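Local coordinates for peptidoglycan D,D-transpeptidase FtsI (Yersinia pestis, PDB 6SYN), which is a class B penicillin-binding protein that probably cross-links peptidoglycan peptides by D,D-transpeptidation during cell division and is acylated by beta-lactams, at residues A[15-19]-A[137-142]; A[177-181]-A[390-394]; A[182-188]-A[501-506]; A[207-213]-A[469-475]. All coordinates share one frame; numbering follows the deposited sequence.

From the N terminus, contact 1 closes first: 15-19 meets 137-142 within the N-terminal, dimerisation-domain part of the chain. The chain then enters 177-181, which touches contact 1 through Met18 O to Leu177 N, and runs straight into helix 183-199 and strand 204-211, opening contacts 2, 3 and 4 in turn. They close in another order. Contact 2 ends first, at 390-394, so it crosses both contact 3 and contact 4; contact 4 closes at 469-475, wholly within the span of contact 3, which ends at 501-506. Contact 2 thus joins the junction after the N-terminal part to a transpeptidase loop, while contacts 3 and 4 share a core around Leu209, Phe471 and Val502.

Contact 1: residues A[15-19]-A[137-142]; sequences ARGMI and VEKSFD
Arg16 spans the gap to Glu138 and Asp142 in a salt-bridge network, and its guanidinium carries most of the contact. CB leaves the backbone toward helix 136-140, and with CG set anti to the carbonyl carbon (chi1 -61°) the chain runs through CG and CD before bending at chi3; this aliphatic part touches nothing of 137-142. NE is the first atom to do so, 3.2 Å from Glu138 OE1. NH2 reaches the same oxygen at 2.8 Å, making a side-on grip of two nitrogens on one atom, both from one face of the carboxylate, whose plane stands 85° from the guanidinium. NH1 bonds Asp142 OD1 at 2.6 Å, here with the two planes only 16° apart. NH2 adds weak bonds to Asp142 OD1 and to Glu138 O. With acceptors of two carboxylates near its plane, the guanidinium is fixed in rotation, and its charge is probably well balanced. Beside this network Ile19 CD1 meets Val137 CG1 tip to tip at 3.5 Å. Glu138 OE2 turns to Arg112 of strand 104-113 and to Tyr114, while Leu145 of helix 142-145 packs against Arg16, Ile19 and Glu138, and Ala28 of strand 26-38 against Ile19 and Glu138.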
loop_
_atom_site.group_PDB
_atom_site.type_symbol
_atom_site.label_atom_id
_atom_site.label_comp_id
_atom_site.label_asym_id
_atom_site.label_seq_id
_atom_site.Cartn_x
_atom_site.Cartn_y
_atom_site.Cartn_z
ATOM N N ALA A 15 -12.325 20.922 18.198
ATOM C CA ALA A 15 -11.588 21.129 16.928
ATOM C C ALA A 15 -10.136 20.650 17.066
ATOM O O ALA A 15 -9.542 20.825 18.152
ATOM C CB ALA A 15 -11.657 22.582 16.518
ATOM N N ARG A 16 -9.604 20.057 15.991
ATOM C CA ARG A 16 -8.219 19.520 15.871
ATOM C C ARG A 16 -7.489 20.305 14.776
ATOM O O ARG A 16 -8.175 20.918 13.932
ATOM C CB ARG A 16 -8.249 18.030 15.508
ATOM C CG ARG A 16 -8.941 17.132 16.526
ATOM C CD ARG A 16 -9.332 15.778 15.952
ATOM N NE ARG A 16 -8.192 15.016 15.451
ATOM C CZ ARG A 16 -7.343 14.316 16.206
ATOM N NH1 ARG A 16 -7.487 14.268 17.521
ATOM N NH2 ARG A 16 -6.344 13.662 15.639
ATOM N N GLY A 17 -6.155 20.276 14.776
ATOM C CA GLY A 17 -5.321 20.822 13.687
ATOM C C GLY A 17 -5.724 20.239 12.342
ATOM O O GLY A 17 -6.327 19.162 12.329
ATOM N N MET A 18 -5.404 20.921 11.245
ATOM C CA MET A 18 -5.848 20.526 9.884
ATOM C C MET A 18 -4.751 19.701 9.196
ATOM O O MET A 18 -3.590 20.173 9.141
ATOM C CB MET A 18 -6.165 21.759 9.036
ATOM C CG MET A 18 -6.997 21.432 7.826
ATOM S SD MET A 18 -6.977 22.773 6.631
ATOM C CE MET A 18 -5.425 22.437 5.801
ATOM N N ILE A 19 -5.117 18.524 8.673
ATOM C CA ILE A 19 -4.217 17.660 7.853
ATOM C C ILE A 19 -4.440 18.002 6.379
ATOM O O ILE A 19 -5.589 17.885 5.906
ATOM C CB ILE A 19 -4.443 16.158 8.114
ATOM C CG1 ILE A 19 -4.543 15.840 9.609
ATOM C CG2 ILE A 19 -3.352 15.349 7.426
ATOM C CD1 ILE A 19 -4.840 14.392 9.921
ATOM N N VAL A 137 -2.592 8.433 10.518
ATOM C CA VAL A 137 -2.003 9.756 10.866
ATOM C C VAL A 137 -2.809 10.371 12.016
ATOM O O VAL A 137 -2.184 10.914 12.945
ATOM C CB VAL A 137 -1.945 10.665 9.624
ATOM C CG1 VAL A 137 -2.229 12.119 9.955
ATOM C CG2 VAL A 137 -0.612 10.519 8.907
ATOM N N GLU A 138 -4.140 10.277 11.953
ATOM C CA GLU A 138 -5.069 10.844 12.968
ATOM C C GLU A 138 -4.627 10.363 14.360
ATOM O O GLU A 138 -4.497 11.217 15.258
ATOM C CB GLU A 138 -6.515 10.482 12.615
ATOM C CG GLU A 138 -7.551 11.425 13.199
ATOM C CD GLU A 138 -7.689 12.772 12.509
ATOM O OE1 GLU A 138 -6.924 13.685 12.859
ATOM O OE2 GLU A 138 -8.572 12.912 11.641
ATOM N N LYS A 139 -4.352 9.066 14.527
ATOM C CA LYS A 139 -3.764 8.524 15.784
ATOM C C LYS A 139 -2.300 8.968 15.885
ATOM O O LYS A 139 -1.946 9.616 16.887
ATOM C CB LYS A 139 -3.828 6.995 15.869
ATOM C CG LYS A 139 -2.857 6.397 16.882
ATOM C CD LYS A 139 -3.378 5.217 17.681
ATOM C CE LYS A 139 -2.972 5.290 19.141
ATOM N NZ LYS A 139 -3.348 4.064 19.886
ATOM N N SER A 140 -1.497 8.618 14.876
ATOM C CA SER A 140 -0.014 8.744 14.834
ATOM C C SER A 140 0.453 10.135 15.290
ATOM O O SER A 140 1.522 10.215 15.919
ATOM C CB SER A 140 0.484 8.431 13.446
ATOM O OG SER A 140 1.899 8.424 13.399
ATOM N N PHE A 141 -0.305 11.185 14.967
ATOM C CA PHE A 141 0.006 12.599 15.304
ATOM C C PHE A 141 -1.076 13.186 16.225
ATOM O O PHE A 141 -1.232 14.426 16.230
ATOM C CB PHE A 141 0.113 13.431 14.021
ATOM C CG PHE A 141 1.390 13.242 13.245
ATOM C CD1 PHE A 141 2.509 14.009 13.529
ATOM C CD2 PHE A 141 1.473 12.306 12.228
ATOM C CE1 PHE A 141 3.684 13.845 12.812
ATOM C CE2 PHE A 141 2.653 12.136 11.518
ATOM C CZ PHE A 141 3.755 12.905 11.811
ATOM N N ASP A 142 -1.790 12.350 16.989
ATOM C CA ASP A 142 -3.028 12.769 17.707
ATOM C C ASP A 142 -2.724 13.963 18.618
ATOM O O ASP A 142 -3.484 14.940 18.562
ATOM C CB ASP A 142 -3.665 11.642 18.526
ATOM C CG ASP A 142 -5.007 12.031 19.130
ATOM O OD1 ASP A 142 -5.893 12.456 18.361
ATOM O OD2 ASP A 142 -5.157 11.920 20.363
#

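Contact 2: residues A[177-181]-A[390-394]; sequences LVLSV and SITRV
Leu179 and Thr392 form a single backbone bridge, CA to CA 3.8 Å, flanked by two hydrogen bonds: Arg393 N to Val178 O at 3.1 Å (angle at the hydrogen 155°) and Ser180 N to Ile391 O at 2.8 Å. In both the donor lies above the carbonyl plane, by 60° at Ile391 O. Leu179 CA also makes a CA-H...O contact with Ile391 O, and its CB and CD2 lie close to that oxygen. Ser180 holds OG between its backbone N and carbonyl carbon (chi1 72°); the hydroxyl hydrogen-bonds Val217 O, with Ser390 O 3.0 Å from OG as a rival acceptor. On the exposed side, Val178 CG1 lies alongside Arg393 CB, 3.7 Å away, the two side chains pointing the same way; the extended Arg393 chain then carries NE off to Arg22 O. On the other side Leu177 CD1 crosses Thr392 CG2 at 3.9 Å. Strand 177-178 also pairs with strand 19-20, so the bridge links the N-terminal sheet to a loop segment of the transpeptidase domain, 390-394. Because most of the polar grip comes from main-chain atoms, the join depends chiefly on backbone shape; Ser180 OG may add a further tie, its one proton having two possible acceptors.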
loop_
_atom_site.group_PDB
_atom_site.type_symbol
_atom_site.label_atom_id
_atom_site.label_comp_id
_atom_site.label_asym_id
_atom_site.label_seq_id
_atom_site.Cartn_x
_atom_site.Cartn_y
_atom_site.Cartn_z
ATOM N N LEU A 177 -0.916 19.852 10.013
ATOM C CA LEU A 177 -0.001 18.792 9.518
ATOM C C LEU A 177 0.054 18.881 7.991
ATOM O O LEU A 177 -1.019 18.951 7.373
ATOM C CB LEU A 177 -0.528 17.434 9.994
ATOM C CG LEU A 177 0.347 16.220 9.684
ATOM C CD1 LEU A 177 1.781 16.443 10.129
ATOM C CD2 LEU A 177 -0.218 14.971 10.343
ATOM N N VAL A 178 1.254 18.926 7.414
ATOM C CA VAL A 178 1.463 18.896 5.937
ATOM C C VAL A 178 2.044 17.523 5.587
ATOM O O VAL A 178 3.218 17.280 5.918
ATOM C CB VAL A 178 2.357 20.065 5.472
ATOM C CG1 VAL A 178 2.589 20.054 3.965
ATOM C CG2 VAL A 178 1.781 21.405 5.903
ATOM N N LEU A 179 1.240 16.645 4.980
ATOM C CA LEU A 179 1.688 15.285 4.574
ATOM C C LEU A 179 2.568 15.394 3.322
ATOM O O LEU A 179 2.524 16.438 2.634
ATOM C CB LEU A 179 0.483 14.374 4.312
ATOM C CG LEU A 179 -0.411 14.051 5.510
ATOM C CD1 LEU A 179 -1.459 13.022 5.120
ATOM C CD2 LEU A 179 0.385 13.543 6.705
ATOM N N SER A 180 3.335 14.337 3.052
ATOM C CA SER A 180 4.187 14.164 1.847
ATOM C C SER A 180 3.331 13.717 0.649
ATOM O O SER A 180 3.800 13.853 -0.489
ATOM C CB SER A 180 5.275 13.170 2.127
ATOM O OG SER A 180 4.732 11.864 2.212
ATOM N N VAL A 181 2.124 13.202 0.906
ATOM C CA VAL A 181 1.200 12.603 -0.106
ATOM C C VAL A 181 0.626 13.707 -1.007
ATOM O O VAL A 181 0.552 14.865 -0.555
ATOM C CB VAL A 181 0.099 11.800 0.614
ATOM C CG1 VAL A 181 -1.061 11.424 -0.296
ATOM C CG2 VAL A 181 0.676 10.564 1.279
ATOM N N SER A 390 9.265 9.180 4.454
ATOM C CA SER A 390 8.438 10.065 5.324
ATOM C C SER A 390 7.026 10.238 4.735
ATOM O O SER A 390 6.903 10.152 3.495
ATOM C CB SER A 390 9.126 11.395 5.573
ATOM O OG SER A 390 9.251 12.151 4.380
ATOM N N ILE A 391 6.012 10.447 5.597
ATOM C CA ILE A 391 4.595 10.766 5.210
ATOM C C ILE A 391 4.338 12.268 5.379
ATOM O O ILE A 391 3.163 12.665 5.244
ATOM C CB ILE A 391 3.501 9.972 5.976
ATOM C CG1 ILE A 391 3.988 9.310 7.267
ATOM C CG2 ILE A 391 2.810 8.969 5.058
ATOM C CD1 ILE A 391 4.227 10.280 8.403
ATOM N N THR A 392 5.363 13.076 5.665
ATOM C CA THR A 392 5.234 14.556 5.802
ATOM C C THR A 392 6.144 15.236 4.777
ATOM O O THR A 392 7.219 14.691 4.490
ATOM C CB THR A 392 5.496 15.012 7.244
ATOM O OG1 THR A 392 6.842 14.706 7.613
ATOM C CG2 THR A 392 4.540 14.370 8.226
ATOM N N ARG A 393 5.701 16.366 4.226
ATOM C CA ARG A 393 6.485 17.145 3.239
ATOM C C ARG A 393 7.872 17.384 3.839
ATOM O O ARG A 393 7.944 17.756 5.025
ATOM C CB ARG A 393 5.784 18.461 2.893
ATOM C CG ARG A 393 6.263 19.077 1.589
ATOM C CD ARG A 393 5.704 20.467 1.348
ATOM N NE ARG A 393 5.597 20.734 -0.083
ATOM C CZ ARG A 393 6.580 21.182 -0.866
ATOM N NH1 ARG A 393 7.779 21.444 -0.367
ATOM N NH2 ARG A 393 6.354 21.372 -2.155
ATOM N N VAL A 394 8.925 17.119 3.065
ATOM C CA VAL A 394 10.340 17.347 3.476
ATOM C C VAL A 394 10.888 18.490 2.620
ATOM O O VAL A 394 10.417 18.632 1.477
ATOM C CB VAL A 394 11.194 16.069 3.332
ATOM C CG1 VAL A 394 10.507 14.856 3.935
ATOM C CG2 VAL A 394 11.584 15.792 1.887
#

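Contact 3: residues A[182-188]-A[501-506]; sequences DERLQAL and GVLRTM. With ACT (acetate ion), chain C.
Leu185, Leu188, Val502 and Thr505 form an antiparallel helix-helix contact, where the start of helix 183-199 packs beside the end of helix 492-505. Their short axes pass 10.5 Å apart with N-to-C directions 159° from each other, and apolar packing with no hydrogen bond between the two segments holds them. Leu188 CD2 reaches the backbone at Gly501, 3.6 Å from its CA, where the lack of a side chain leaves room for the methyl; the same methyl also lies 4.1 Å from Val502 CG2. Leu185, with CG anti to its carbonyl carbon (chi1 -59°), divides its branches: CD2 slides past Thr505 CG2 at 3.7 Å, while CD1 crosses Met506 SD at about a right angle. In the penicillin-recognising fold, N- and C-terminal helices lie together on one face of the central antiparallel sheet, and these two match that layer: Leu185 and Val502 both rest on Leu209 of strand 204-211, and Val502 and Met506 on Phe471 of strand 471-478. Toward the surface, Arg184 lays one guanidinium face over Thr505 CG2, the methyl standing 3.2 Å from NH1. Asp182, the N-cap of helix 183-199, grips the NE/NH2 edge of that guanidinium in a salt bridge, its OD2 taking NH2 at 2.8 Å through the syn lone pair. An acetate, probably from the crystallisation liquor, sits at the guanidinium edge, its O bonded by NH1 at 3.3 Å. Thr505 OG1 donates to Gly501 O (2.7 Å), an oxygen that also receives Thr505 N.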
loop_
_atom_site.group_PDB
_atom_site.type_symbol
_atom_site.label_atom_id
_atom_site.label_comp_id
_atom_site.label_asym_id
_atom_site.label_seq_id
_atom_site.Cartn_x
_atom_site.Cartn_y
_atom_site.Cartn_z
ATOM N N ASP A 182 0.247 13.362 -2.242
ATOM C CA ASP A 182 -0.431 14.274 -3.206
ATOM C C ASP A 182 -1.833 13.706 -3.461
ATOM O O ASP A 182 -1.917 12.507 -3.797
ATOM C CB ASP A 182 0.413 14.454 -4.475
ATOM C CG ASP A 182 -0.135 15.464 -5.474
ATOM O OD1 ASP A 182 -1.367 15.630 -5.528
ATOM O OD2 ASP A 182 0.678 16.083 -6.196
ATOM N N GLU A 183 -2.884 14.516 -3.270
ATOM C CA GLU A 183 -4.308 14.071 -3.335
ATOM C C GLU A 183 -4.634 13.608 -4.763
ATOM O O GLU A 183 -5.309 12.567 -4.891
ATOM C CB GLU A 183 -5.265 15.168 -2.848
ATOM C CG GLU A 183 -6.664 15.110 -3.461
ATOM C CD GLU A 183 -7.471 13.863 -3.133
ATOM O OE1 GLU A 183 -7.120 13.195 -2.146
ATOM O OE2 GLU A 183 -8.440 13.552 -3.864
ATOM N N ARG A 184 -4.188 14.355 -5.781
ATOM C CA ARG A 184 -4.379 14.017 -7.218
ATOM C C ARG A 184 -3.803 12.625 -7.499
ATOM O O ARG A 184 -4.449 11.860 -8.249
ATOM C CB ARG A 184 -3.672 15.018 -8.139
ATOM C CG ARG A 184 -4.256 16.424 -8.158
ATOM C CD ARG A 184 -3.363 17.387 -8.926
ATOM N NE ARG A 184 -2.004 17.367 -8.395
ATOM C CZ ARG A 184 -0.898 17.747 -9.039
ATOM N NH1 ARG A 184 -0.948 18.197 -10.283
ATOM N NH2 ARG A 184 0.271 17.658 -8.426
ATOM N N LEU A 185 -2.617 12.331 -6.957
ATOM C CA LEU A 185 -1.863 11.079 -7.232
ATOM C C LEU A 185 -2.443 9.939 -6.383
ATOM O O LEU A 185 -2.495 8.807 -6.889
ATOM C CB LEU A 185 -0.369 11.290 -6.953
ATOM C CG LEU A 185 0.338 12.386 -7.757
ATOM C CD1 LEU A 185 1.845 12.283 -7.583
ATOM C CD2 LEU A 185 -0.008 12.334 -9.240
ATOM N N GLN A 186 -2.881 10.224 -5.151
ATOM C CA GLN A 186 -3.598 9.236 -4.298
ATOM C C GLN A 186 -4.913 8.846 -4.989
ATOM O O GLN A 186 -5.240 7.636 -5.010
ATOM C CB GLN A 186 -3.839 9.790 -2.891
ATOM C CG GLN A 186 -4.473 8.778 -1.940
ATOM C CD GLN A 186 -3.508 7.726 -1.451
ATOM O OE1 GLN A 186 -2.323 7.738 -1.773
ATOM N NE2 GLN A 186 -4.014 6.795 -0.656
ATOM N N ALA A 187 -5.626 9.832 -5.540
ATOM C CA ALA A 187 -6.897 9.655 -6.282
ATOM C C ALA A 187 -6.651 8.742 -7.487
ATOM O O ALA A 187 -7.424 7.777 -7.658
ATOM C CB ALA A 187 -7.454 10.992 -6.699
ATOM N N LEU A 188 -5.600 9.022 -8.268
ATOM C CA LEU A 188 -5.218 8.214 -9.457
ATOM C C LEU A 188 -4.807 6.810 -9.013
ATOM O O LEU A 188 -5.313 5.830 -9.583
ATOM C CB LEU A 188 -4.061 8.872 -10.209
ATOM C CG LEU A 188 -3.435 7.979 -11.277
ATOM C CD1 LEU A 188 -4.463 7.624 -12.342
ATOM C CD2 LEU A 188 -2.213 8.630 -11.898
ATOM N N GLY A 501 -0.347 8.344 -15.719
ATOM C CA GLY A 501 -0.982 9.541 -15.134
ATOM C C GLY A 501 -0.011 10.317 -14.260
ATOM O O GLY A 501 0.071 11.549 -14.414
ATOM N N VAL A 502 0.735 9.623 -13.399
ATOM C CA VAL A 502 1.782 10.244 -12.536
ATOM C C VAL A 502 2.701 11.101 -13.420
ATOM O O VAL A 502 2.750 12.325 -13.198
ATOM C CB VAL A 502 2.566 9.180 -11.744
ATOM C CG1 VAL A 502 3.845 9.749 -11.149
ATOM C CG2 VAL A 502 1.707 8.543 -10.660
ATOM N N LEU A 503 3.391 10.488 -14.388
ATOM C CA LEU A 503 4.394 11.165 -15.264
ATOM C C LEU A 503 3.775 12.413 -15.907
ATOM O O LEU A 503 4.483 13.432 -16.012
ATOM C CB LEU A 503 4.888 10.188 -16.335
ATOM C CG LEU A 503 5.857 9.118 -15.837
ATOM C CD1 LEU A 503 5.862 7.907 -16.754
ATOM C CD2 LEU A 503 7.259 9.689 -15.691
ATOM N N ARG A 504 2.504 12.324 -16.310
ATOM C CA ARG A 504 1.769 13.396 -17.035
ATOM C C ARG A 504 1.307 14.482 -16.056
ATOM O O ARG A 504 1.533 15.671 -16.358
ATOM C CB ARG A 504 0.599 12.801 -17.828
ATOM C CG ARG A 504 1.010 12.163 -19.148
ATOM C CD ARG A 504 1.795 13.114 -20.038
ATOM N NE ARG A 504 2.266 12.666 -21.352
ATOM C CZ ARG A 504 2.034 11.498 -21.961
ATOM N NH1 ARG A 504 2.558 11.290 -23.158
ATOM N NH2 ARG A 504 1.306 10.536 -21.415
ATOM N N THR A 505 0.686 14.099 -14.937
ATOM C CA THR A 505 0.294 15.026 -13.841
ATOM C C THR A 505 1.505 15.871 -13.436
ATOM O O THR A 505 1.374 17.100 -13.356
ATOM C CB THR A 505 -0.222 14.274 -12.607
ATOM O OG1 THR A 505 -1.311 13.430 -12.982
ATOM C CG2 THR A 505 -0.661 15.211 -11.502
ATOM N N MET A 506 2.644 15.212 -13.217
ATOM C CA MET A 506 3.901 15.812 -12.699
ATOM C C MET A 506 4.718 16.431 -13.843
ATOM O O MET A 506 5.871 16.837 -13.579
ATOM C CB MET A 506 4.723 14.738 -11.979
ATOM C CG MET A 506 4.001 14.161 -10.771
ATOM S SD MET A 506 3.458 15.463 -9.630
ATOM C CE MET A 506 5.042 15.998 -8.990
HETATM C C ACT C . 2.183 20.062 -10.799
HETATM O O ACT C . 2.164 18.854 -11.113
HETATM O OXT ACT C . 3.027 20.561 -10.025
HETATM C CH3 ACT C . 1.108 20.989 -11.395
#

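Contact 4: residues A[207-213]-A[469-475]; sequences AVLVDVN and PRFALVV
Val208 with Val474 and Val210 with Ala472 are antiparallel hydrogen-bonded pairs, each closed by two backbone bonds, among them Val474 N to Val208 O at 2.8 Å and 170°. Val212 N to Arg470 O (2.9 Å) continues the pairing past the last bridge. Alternating with these are the non-hydrogen-bonded pairs Ala207-Val475, Leu209-Leu473 and Asp211-Phe471, where CA-H...O contacts such as Leu209 CA to Ala472 O (3.3 Å) complete the ladder. In the five-stranded antiparallel sheet of the transpeptidase fold, strand 471-478 is the middle strand and 204-211 its neighbour, flanked by 455-464 and 217-223 respectively; Arg470 and Phe471 both face Ala464 in a classic beta bulge. Apolar contacts divide by face. On the side of helix 492-505, Leu209 CD1 sits 3.9 Å from Leu473 CB and 4.0 Å from Phe471 CB; with CG anti to the backbone N (chi1 -176°), Leu209 leans over the neighbouring strand. On the side of helix 370-381, Val210 faces Ala472. At the strand end, Val212 CG2 packs over the Arg470 carbonyl. Polar contacts gather there too: Asp211 OD1 accepts Asn213 N in an Asx turn, and a water 2.7 Å from Arg470 NE also meets Asp211 OD1 and Arg470 O.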
loop_
_atom_site.group_PDB
_atom_site.type_symbol
_atom_site.label_atom_id
_atom_site.label_comp_id
_atom_site.label_asym_id
_atom_site.label_seq_id
_atom_site.Cartn_x
_atom_site.Cartn_y
_atom_site.Cartn_z
ATOM N N ALA A 207 -1.071 -0.310 -3.547
ATOM C CA ALA A 207 -0.151 0.433 -4.432
ATOM C C ALA A 207 0.598 1.453 -3.577
ATOM O O ALA A 207 -0.075 2.215 -2.852
ATOM C CB ALA A 207 -0.921 1.101 -5.542
ATOM N N VAL A 208 1.932 1.434 -3.631
ATOM C CA VAL A 208 2.799 2.453 -2.973
ATOM C C VAL A 208 3.609 3.162 -4.062
ATOM O O VAL A 208 4.220 2.465 -4.896
ATOM C CB VAL A 208 3.698 1.831 -1.887
ATOM C CG1 VAL A 208 4.564 2.881 -1.207
ATOM C CG2 VAL A 208 2.881 1.075 -0.854
ATOM N N LEU A 209 3.582 4.498 -4.036
ATOM C CA LEU A 209 4.335 5.402 -4.942
ATOM C C LEU A 209 5.287 6.259 -4.101
ATOM O O LEU A 209 4.799 7.001 -3.225
ATOM C CB LEU A 209 3.342 6.289 -5.694
ATOM C CG LEU A 209 3.955 7.214 -6.742
ATOM C CD1 LEU A 209 4.335 6.436 -7.990
ATOM C CD2 LEU A 209 2.996 8.345 -7.079
ATOM N N VAL A 210 6.588 6.182 -4.384
ATOM C CA VAL A 210 7.656 6.868 -3.601
ATOM C C VAL A 210 8.477 7.749 -4.546
ATOM O O VAL A 210 8.815 7.290 -5.652
ATOM C CB VAL A 210 8.548 5.853 -2.866
ATOM C CG1 VAL A 210 9.645 6.542 -2.062
ATOM C CG2 VAL A 210 7.721 4.933 -1.979
ATOM N N ASP A 211 8.765 8.973 -4.102
ATOM C CA ASP A 211 9.733 9.895 -4.740
ATOM C C ASP A 211 11.124 9.274 -4.606
ATOM O O ASP A 211 11.539 8.971 -3.470
ATOM C CB ASP A 211 9.673 11.280 -4.099
ATOM C CG ASP A 211 10.199 12.384 -4.995
ATOM O OD1 ASP A 211 11.360 12.278 -5.438
ATOM O OD2 ASP A 211 9.435 13.331 -5.257
ATOM N N VAL A 212 11.814 9.103 -5.731
ATOM C CA VAL A 212 13.145 8.433 -5.830
ATOM C C VAL A 212 14.217 9.272 -5.108
ATOM O O VAL A 212 15.158 8.675 -4.542
ATOM C CB VAL A 212 13.465 8.194 -7.319
ATOM C CG1 VAL A 212 14.910 7.790 -7.549
ATOM C CG2 VAL A 212 12.511 7.172 -7.927
ATOM N N ASN A 213 14.067 10.600 -5.087
ATOM C CA ASN A 213 15.130 11.555 -4.669
ATOM C C ASN A 213 14.933 12.037 -3.226
ATOM O O ASN A 213 15.943 12.422 -2.611
ATOM C CB ASN A 213 15.195 12.763 -5.606
ATOM C CG ASN A 213 15.597 12.391 -7.017
ATOM O OD1 ASN A 213 14.977 12.844 -7.978
ATOM N ND2 ASN A 213 16.623 11.565 -7.153
ATOM N N PRO A 469 15.035 8.120 -13.345
ATOM C CA PRO A 469 13.878 7.771 -12.526
ATOM C C PRO A 469 13.517 8.877 -11.530
ATOM O O PRO A 469 14.411 9.442 -10.926
ATOM C CB PRO A 469 14.318 6.516 -11.761
ATOM C CG PRO A 469 15.400 5.910 -12.627
ATOM C CD PRO A 469 16.088 7.095 -13.276
ATOM N N ARG A 470 12.220 9.147 -11.405
ATOM C CA ARG A 470 11.655 10.136 -10.458
ATOM C C ARG A 470 10.751 9.412 -9.458
ATOM O O ARG A 470 10.735 9.817 -8.278
ATOM C CB ARG A 470 10.913 11.220 -11.245
ATOM C CG ARG A 470 11.842 12.231 -11.906
ATOM C CD ARG A 470 12.459 13.185 -10.897
ATOM N NE ARG A 470 11.417 13.919 -10.186
ATOM C CZ ARG A 470 10.843 15.042 -10.615
ATOM N NH1 ARG A 470 11.216 15.591 -11.760
ATOM N NH2 ARG A 470 9.892 15.616 -9.898
ATOM N N PHE A 471 10.051 8.365 -9.902
ATOM C CA PHE A 471 8.988 7.688 -9.120
ATOM C C PHE A 471 9.226 6.181 -9.101
ATOM O O PHE A 471 9.315 5.557 -10.172
ATOM C CB PHE A 471 7.623 8.025 -9.710
ATOM C CG PHE A 471 7.460 9.498 -9.981
ATOM C CD1 PHE A 471 7.434 10.406 -8.933
ATOM C CD2 PHE A 471 7.372 9.978 -11.276
ATOM C CE1 PHE A 471 7.296 11.762 -9.176
ATOM C CE2 PHE A 471 7.230 11.334 -11.515
ATOM C CZ PHE A 471 7.195 12.224 -10.468
ATOM N N ALA A 472 9.341 5.632 -7.895
ATOM C CA ALA A 472 9.221 4.186 -7.624
ATOM C C ALA A 472 7.740 3.893 -7.372
ATOM O O ALA A 472 7.096 4.682 -6.652
ATOM C CB ALA A 472 10.095 3.794 -6.461
ATOM N N LEU A 473 7.219 2.834 -7.995
ATOM C CA LEU A 473 5.833 2.341 -7.784
ATOM C C LEU A 473 5.868 0.830 -7.550
ATOM O O LEU A 473 6.571 0.135 -8.306
ATOM C CB LEU A 473 4.974 2.694 -9.001
ATOM C CG LEU A 473 3.535 2.182 -8.977
ATOM C CD1 LEU A 473 2.797 2.657 -7.733
ATOM C CD2 LEU A 473 2.793 2.622 -10.232
ATOM N N VAL A 474 5.154 0.371 -6.521
ATOM C CA VAL A 474 4.815 -1.062 -6.277
ATOM C C VAL A 474 3.291 -1.210 -6.368
ATOM O O VAL A 474 2.562 -0.317 -5.885
ATOM C CB VAL A 474 5.350 -1.561 -4.919
ATOM C CG1 VAL A 474 4.803 -2.936 -4.553
ATOM C CG2 VAL A 474 6.870 -1.563 -4.870
ATOM N N VAL A 475 2.849 -2.299 -6.998
ATOM C CA VAL A 475 1.435 -2.766 -7.067
ATOM C C VAL A 475 1.446 -4.277 -6.790
ATOM O O VAL A 475 2.162 -5.005 -7.513
ATOM C CB VAL A 475 0.814 -2.416 -8.434
ATOM C CG1 VAL A 475 -0.633 -2.870 -8.557
ATOM C CG2 VAL A 475 0.924 -0.930 -8.726
HETATM O O HOH W 1 11.552 12.266 -8.074
#